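Local coordinates for periplasmic sugar-binding protein (Chloroflexus aurantiacus, PDB 4RXU) that binds beta-D-glucopyranose, probably as the periplasmic solute-binding component of an ABC-type sugar transporter, at residues A73-N78 / T98-A103; E77-L82 / K88-C93. All coordinates share one frame; numbering follows the deposited sequence.

Contact 1 (A73-N78 / T98-A103); sequences AKEKEN and TAAAAA
Two neighbouring helices of a periplasmic binding protein lobe, 72-84 and 101-109, come together here, each following a strand of the same largely parallel sheet. The evidence for close approach is the backbone itself: the CA atoms of Lys76 and Ala103 are 5.0 Å apart, consistent with the small side chains of Ala102 and Ala103. The Ala103 methyl points at helix 72-84, its CB lying 4.2 Å from Lys76 CA and also touching Lys76 CG.

The Lys76 chain reaches out past Ala102. Its CG is anti to the backbone N (chi1 -172°) and the chain stays extended as far as CE, which rests 3.9 Å from Ala102 CB. The bend comes only at the last torsion, chi4 -61°, and the ammonium ends in a salt bridge with Glu80, one turn further along its own helix.

Glu75 reaches across at the turn Thr98-Ala101, a type I beta turn leading into helix 101-109. With CG anti to N (chi1 174°) and CD continuing the extended line, its carboxylate arrives at Ala100, with OE1 3.3 Å from CB and 3.6 Å from CA. The other oxygen, OE2, accepts a hydrogen bond from the backbone N of His95, which fixes that end of the buried group, while the Ala100 methyl also packs on Pro94 and Ile121.

The contact is therefore made by aliphatic carbons, backbone CA atoms among them, and one carboxylate oxygen, whereas the ammonium of Lys76 and OE2 of Glu75 have their polar partners, Glu80 and His95, outside it; the His95 amide would probably stabilise the buried carboxylate.

Contact 2 (E77-L82 / K88-C93); sequences ENVEAL and KVLIIC
The 2.8 Å bond from Ala81 N to Glu77 O is a regular helical one, and it closes the turn carrying Val79, with Leu82 just after it; these two side chains lean on Leu90 and Ile92 of strand 89-92. Across the interface itself the contacts are apolar. Val79 is central: its CG2 lies 3.9 Å from Leu90 CD2 and equally 3.9 Å from Ile92 CD1, bridging two strand residues whose side chains emerge on the same face. Its other methyl, CG1, is 4.1 Å from that same Leu90 CD2. With chi1 172°, CG1 stands beside the carbonyl carbon and CG2 beside the backbone N, and both reach Leu90 CD2 while only CG2 also meets Ile92.

This is the helix-to-strand half of a beta-alpha-beta crossover, in which helix 72-84 covers one face of the sheet and the chain returns as strand 89-92. The segment axes approach to 10.3 Å and their directions differ by 157°, so the two run roughly antiparallel.

Leu90 divides its branches between two helix residues. While CD2 serves Val79, CD1 meets Leu82 CD1 at 4.1 Å, and in both pairs the side chains cross at about a right angle. Val36 of the adjacent strand 29-37 touches Leu90 and Leu82 alike, extending the same apolar layer. The alternate strand residue Val89 packs instead on Ala311, Leu314 and Leu315 of helix 300-315.

From the N terminus, helix 72-84 supplies the first segment of both contacts, and these overlap at Glu77 and Asn78. Contact 2 closes the end of the helix and the short turn after it (83-87), which brings the chain back into strand 89-92; contact 1 closes the longer excursion through that strand to helix 101-109, so contact 2 is nested within it. Their centres are 9 Å apart, and they touch directly: Ala103 O is 3.7 Å from Val79 CG1, and Glu75 CG is 4.0 Å from Ile92 CD1. Helix 72-84 is thus tied both to the sheet and to the next helix, giving a continuous helix-strand-helix unit in this lobe.

Contact 1 (A73-N78 / T98-A103)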
loop_
_atom_site.group_PDB
_atom_site.type_symbol
_atom_site.label_atom_id
_atom_site.label_comp_id
_atom_site.label_asym_id
_atom_site.label_seq_id
_atom_site.Cartn_x
_atom_site.Cartn_y
_atom_site.Cartn_z
ATOM N N ALA A 73 13.734 -5.920 -14.619
ATOM C CA ALA A 73 14.854 -5.737 -15.511
ATOM C C ALA A 73 14.943 -4.279 -15.971
ATOM O O ALA A 73 16.043 -3.702 -16.048
ATOM C CB ALA A 73 14.747 -6.685 -16.704
ATOM N N LYS A 74 13.798 -3.675 -16.262
ATOM C CA LYS A 74 13.807 -2.262 -16.664
ATOM C C LYS A 74 14.200 -1.385 -15.477
ATOM O O LYS A 74 14.913 -0.413 -15.623
ATOM C CB LYS A 74 12.455 -1.825 -17.204
ATOM C CG LYS A 74 12.398 -0.368 -17.622
ATOM C CD LYS A 74 13.303 -0.088 -18.801
ATOM C CE LYS A 74 13.244 1.324 -19.358
ATOM N NZ LYS A 74 11.990 1.658 -20.049
ATOM N N GLU A 75 13.707 -1.734 -14.298
ATOM C CA GLU A 75 14.090 -1.031 -13.084
ATOM C C GLU A 75 15.613 -0.964 -12.902
ATOM O O GLU A 75 16.184 0.078 -12.636
ATOM C CB GLU A 75 13.414 -1.741 -11.923
ATOM C CG GLU A 75 13.801 -1.241 -10.554
ATOM C CD GLU A 75 13.099 -2.101 -9.540
ATOM O OE1 GLU A 75 13.711 -3.111 -9.095
ATOM O OE2 GLU A 75 11.911 -1.814 -9.260
ATOM N N LYS A 76 16.251 -2.098 -13.124
ATOM C CA LYS A 76 17.684 -2.163 -12.988
ATOM C C LYS A 76 18.348 -1.275 -14.040
ATOM O O LYS A 76 19.303 -0.563 -13.711
ATOM C CB LYS A 76 18.211 -3.601 -13.061
ATOM C CG LYS A 76 19.691 -3.677 -12.734
ATOM C CD LYS A 76 20.192 -5.096 -12.746
ATOM C CE LYS A 76 21.569 -5.213 -12.107
ATOM N NZ LYS A 76 22.504 -4.377 -12.894
ATOM N N GLU A 77 17.852 -1.319 -15.273
ATOM C CA GLU A 77 18.323 -0.420 -16.320
ATOM C C GLU A 77 18.198 1.038 -15.892
ATOM O O GLU A 77 19.133 1.823 -16.048
ATOM C CB GLU A 77 17.546 -0.657 -17.617
ATOM C CG GLU A 77 17.749 -2.037 -18.220
ATOM C CD GLU A 77 17.519 -2.058 -19.718
ATOM O OE1 GLU A 77 16.845 -1.140 -20.231
ATOM O OE2 GLU A 77 18.011 -2.994 -20.383
ATOM N N ASN A 78 17.037 1.394 -15.352
ATOM C CA ASN A 78 16.794 2.742 -14.894
ATOM C C ASN A 78 17.863 3.159 -13.898
ATOM O O ASN A 78 18.411 4.275 -13.969
ATOM C CB ASN A 78 15.412 2.853 -14.244
ATOM C CG ASN A 78 14.266 2.866 -15.234
ATOM O OD1 ASN A 78 13.108 2.586 -14.831
ATOM N ND2 ASN A 78 14.520 3.242 -16.469
ATOM N N THR A 98 12.430 -8.232 -3.593
ATOM C CA THR A 98 13.574 -9.120 -3.580
ATOM C C THR A 98 14.371 -8.997 -4.860
ATOM O O THR A 98 15.613 -8.938 -4.815
ATOM C CB THR A 98 13.149 -10.561 -3.345
ATOM O OG1 THR A 98 12.610 -10.652 -2.026
ATOM C CG2 THR A 98 14.351 -11.505 -3.441
ATOM N N ALA A 99 13.675 -8.944 -5.989
ATOM C CA ALA A 99 14.362 -8.842 -7.281
ATOM C C ALA A 99 15.194 -7.587 -7.424
ATOM O O ALA A 99 16.154 -7.575 -8.176
ATOM C CB ALA A 99 13.388 -8.886 -8.429
ATOM N N ALA A 100 14.816 -6.536 -6.702
ATOM C CA ALA A 100 15.524 -5.243 -6.759
ATOM C C ALA A 100 16.878 -5.255 -6.040
ATOM O O ALA A 100 17.615 -4.254 -6.063
ATOM C CB ALA A 100 14.630 -4.162 -6.153
ATOM N N ALA A 101 17.207 -6.369 -5.376
ATOM C CA ALA A 101 18.486 -6.431 -4.684
ATOM C C ALA A 101 19.697 -6.076 -5.566
ATOM O O ALA A 101 20.567 -5.284 -5.160
ATOM C CB ALA A 101 18.671 -7.789 -3.999
ATOM N N ALA A 102 19.758 -6.634 -6.771
ATOM C CA ALA A 102 20.933 -6.395 -7.634
ATOM C C ALA A 102 21.033 -4.922 -8.032
ATOM O O ALA A 102 22.124 -4.361 -8.107
ATOM C CB ALA A 102 20.926 -7.291 -8.865
ATOM N N ALA A 103 19.889 -4.284 -8.257
ATOM C CA ALA A 103 19.861 -2.852 -8.553
ATOM C C ALA A 103 20.416 -1.999 -7.414
ATOM O O ALA A 103 21.217 -1.068 -7.638
ATOM C CB ALA A 103 18.441 -2.429 -8.904
#

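Contact 2 (E77-L82 / K88-C93)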
loop_
_atom_site.group_PDB
_atom_site.type_symbol
_atom_site.label_atom_id
_atom_site.label_comp_id
_atom_site.label_asym_id
_atom_site.label_seq_id
_atom_site.Cartn_x
_atom_site.Cartn_y
_atom_site.Cartn_z
ATOM N N GLU A 77 17.852 -1.319 -15.273
ATOM C CA GLU A 77 18.323 -0.420 -16.320
ATOM C C GLU A 77 18.198 1.038 -15.892
ATOM O O GLU A 77 19.133 1.823 -16.048
ATOM C CB GLU A 77 17.546 -0.657 -17.617
ATOM C CG GLU A 77 17.749 -2.037 -18.220
ATOM C CD GLU A 77 17.519 -2.058 -19.718
ATOM O OE1 GLU A 77 16.845 -1.140 -20.231
ATOM O OE2 GLU A 77 18.011 -2.994 -20.383
ATOM N N ASN A 78 17.037 1.394 -15.352
ATOM C CA ASN A 78 16.794 2.742 -14.894
ATOM C C ASN A 78 17.863 3.159 -13.898
ATOM O O ASN A 78 18.411 4.275 -13.969
ATOM C CB ASN A 78 15.412 2.853 -14.244
ATOM C CG ASN A 78 14.266 2.866 -15.234
ATOM O OD1 ASN A 78 13.108 2.586 -14.831
ATOM N ND2 ASN A 78 14.520 3.242 -16.469
ATOM N N VAL A 79 18.131 2.279 -12.940
ATOM C CA VAL A 79 19.170 2.570 -11.952
ATOM C C VAL A 79 20.514 2.761 -12.652
ATOM O O VAL A 79 21.257 3.690 -12.346
ATOM C CB VAL A 79 19.227 1.487 -10.867
ATOM C CG1 VAL A 79 20.420 1.652 -9.938
ATOM C CG2 VAL A 79 17.951 1.549 -10.049
ATOM N N GLU A 80 20.833 1.870 -13.591
ATOM C CA GLU A 80 22.125 1.972 -14.264
ATOM C C GLU A 80 22.261 3.289 -15.049
ATOM O O GLU A 80 23.336 3.918 -15.059
ATOM C CB GLU A 80 22.376 0.745 -15.133
ATOM C CG GLU A 80 22.488 -0.535 -14.298
ATOM C CD GLU A 80 22.434 -1.819 -15.089
ATOM O OE1 GLU A 80 21.741 -1.859 -16.120
ATOM O OE2 GLU A 80 23.080 -2.806 -14.652
ATOM N N ALA A 81 21.161 3.734 -15.656
ATOM C CA ALA A 81 21.152 4.991 -16.422
ATOM C C ALA A 81 21.403 6.160 -15.492
ATOM O O ALA A 81 22.145 7.074 -15.818
ATOM C CB ALA A 81 19.832 5.179 -17.129
ATOM N N LEU A 82 20.792 6.112 -14.308
ATOM C CA LEU A 82 20.936 7.209 -13.357
ATOM C C LEU A 82 22.362 7.258 -12.795
ATOM O O LEU A 82 22.943 8.328 -12.626
ATOM C CB LEU A 82 19.921 7.055 -12.233
ATOM C CG LEU A 82 18.483 7.358 -12.676
ATOM C CD1 LEU A 82 17.496 6.927 -11.589
ATOM C CD2 LEU A 82 18.271 8.818 -13.073
ATOM N N LYS A 88 24.142 10.681 -6.903
ATOM C CA LYS A 88 24.726 10.302 -5.627
ATOM C C LYS A 88 23.722 9.684 -4.676
ATOM O O LYS A 88 24.115 9.030 -3.708
ATOM C CB LYS A 88 25.352 11.526 -4.955
ATOM C CG LYS A 88 26.506 12.158 -5.731
ATOM C CD LYS A 88 27.582 11.140 -6.052
ATOM C CE LYS A 88 28.650 11.714 -6.968
ATOM N NZ LYS A 88 29.000 10.723 -8.027
ATOM N N VAL A 89 22.432 9.899 -4.945
ATOM C CA VAL A 89 21.358 9.340 -4.106
ATOM C C VAL A 89 20.277 8.813 -5.030
ATOM O O VAL A 89 19.829 9.512 -5.932
ATOM C CB VAL A 89 20.713 10.395 -3.185
ATOM C CG1 VAL A 89 19.629 9.764 -2.319
ATOM C CG2 VAL A 89 21.742 11.085 -2.288
ATOM N N LEU A 90 19.854 7.585 -4.762
ATOM C CA LEU A 90 18.769 6.924 -5.481
ATOM C C LEU A 90 17.572 6.822 -4.542
ATOM O O LEU A 90 17.700 6.256 -3.453
ATOM C CB LEU A 90 19.201 5.518 -5.902
ATOM C CG LEU A 90 18.126 4.641 -6.553
ATOM C CD1 LEU A 90 17.648 5.172 -7.900
ATOM C CD2 LEU A 90 18.660 3.223 -6.645
ATOM N N ILE A 91 16.426 7.366 -4.959
ATOM C CA ILE A 91 15.148 7.119 -4.272
ATOM C C ILE A 91 14.402 6.122 -5.153
ATOM O O ILE A 91 14.111 6.408 -6.323
ATOM C CB ILE A 91 14.343 8.418 -4.136
ATOM C CG1 ILE A 91 15.080 9.427 -3.237
ATOM C CG2 ILE A 91 12.942 8.129 -3.616
ATOM C CD1 ILE A 91 14.607 10.851 -3.454
ATOM N N ILE A 92 14.120 4.941 -4.611
ATOM C CA ILE A 92 13.589 3.845 -5.429
ATOM C C ILE A 92 12.465 3.072 -4.737
ATOM O O ILE A 92 12.652 2.564 -3.628
ATOM C CB ILE A 92 14.702 2.862 -5.894
ATOM C CG1 ILE A 92 14.086 1.700 -6.690
ATOM C CG2 ILE A 92 15.568 2.364 -4.730
ATOM C CD1 ILE A 92 15.116 0.917 -7.479
ATOM N N CYS A 93 11.323 3.004 -5.430
ATOM C CA CYS A 93 10.241 2.136 -5.053
ATOM C C CYS A 93 10.272 0.910 -5.970
ATOM O O CYS A 93 9.981 1.028 -7.155
ATOM C CB CYS A 93 8.910 2.851 -5.136
ATOM S SG CYS A 93 7.550 1.760 -4.757
#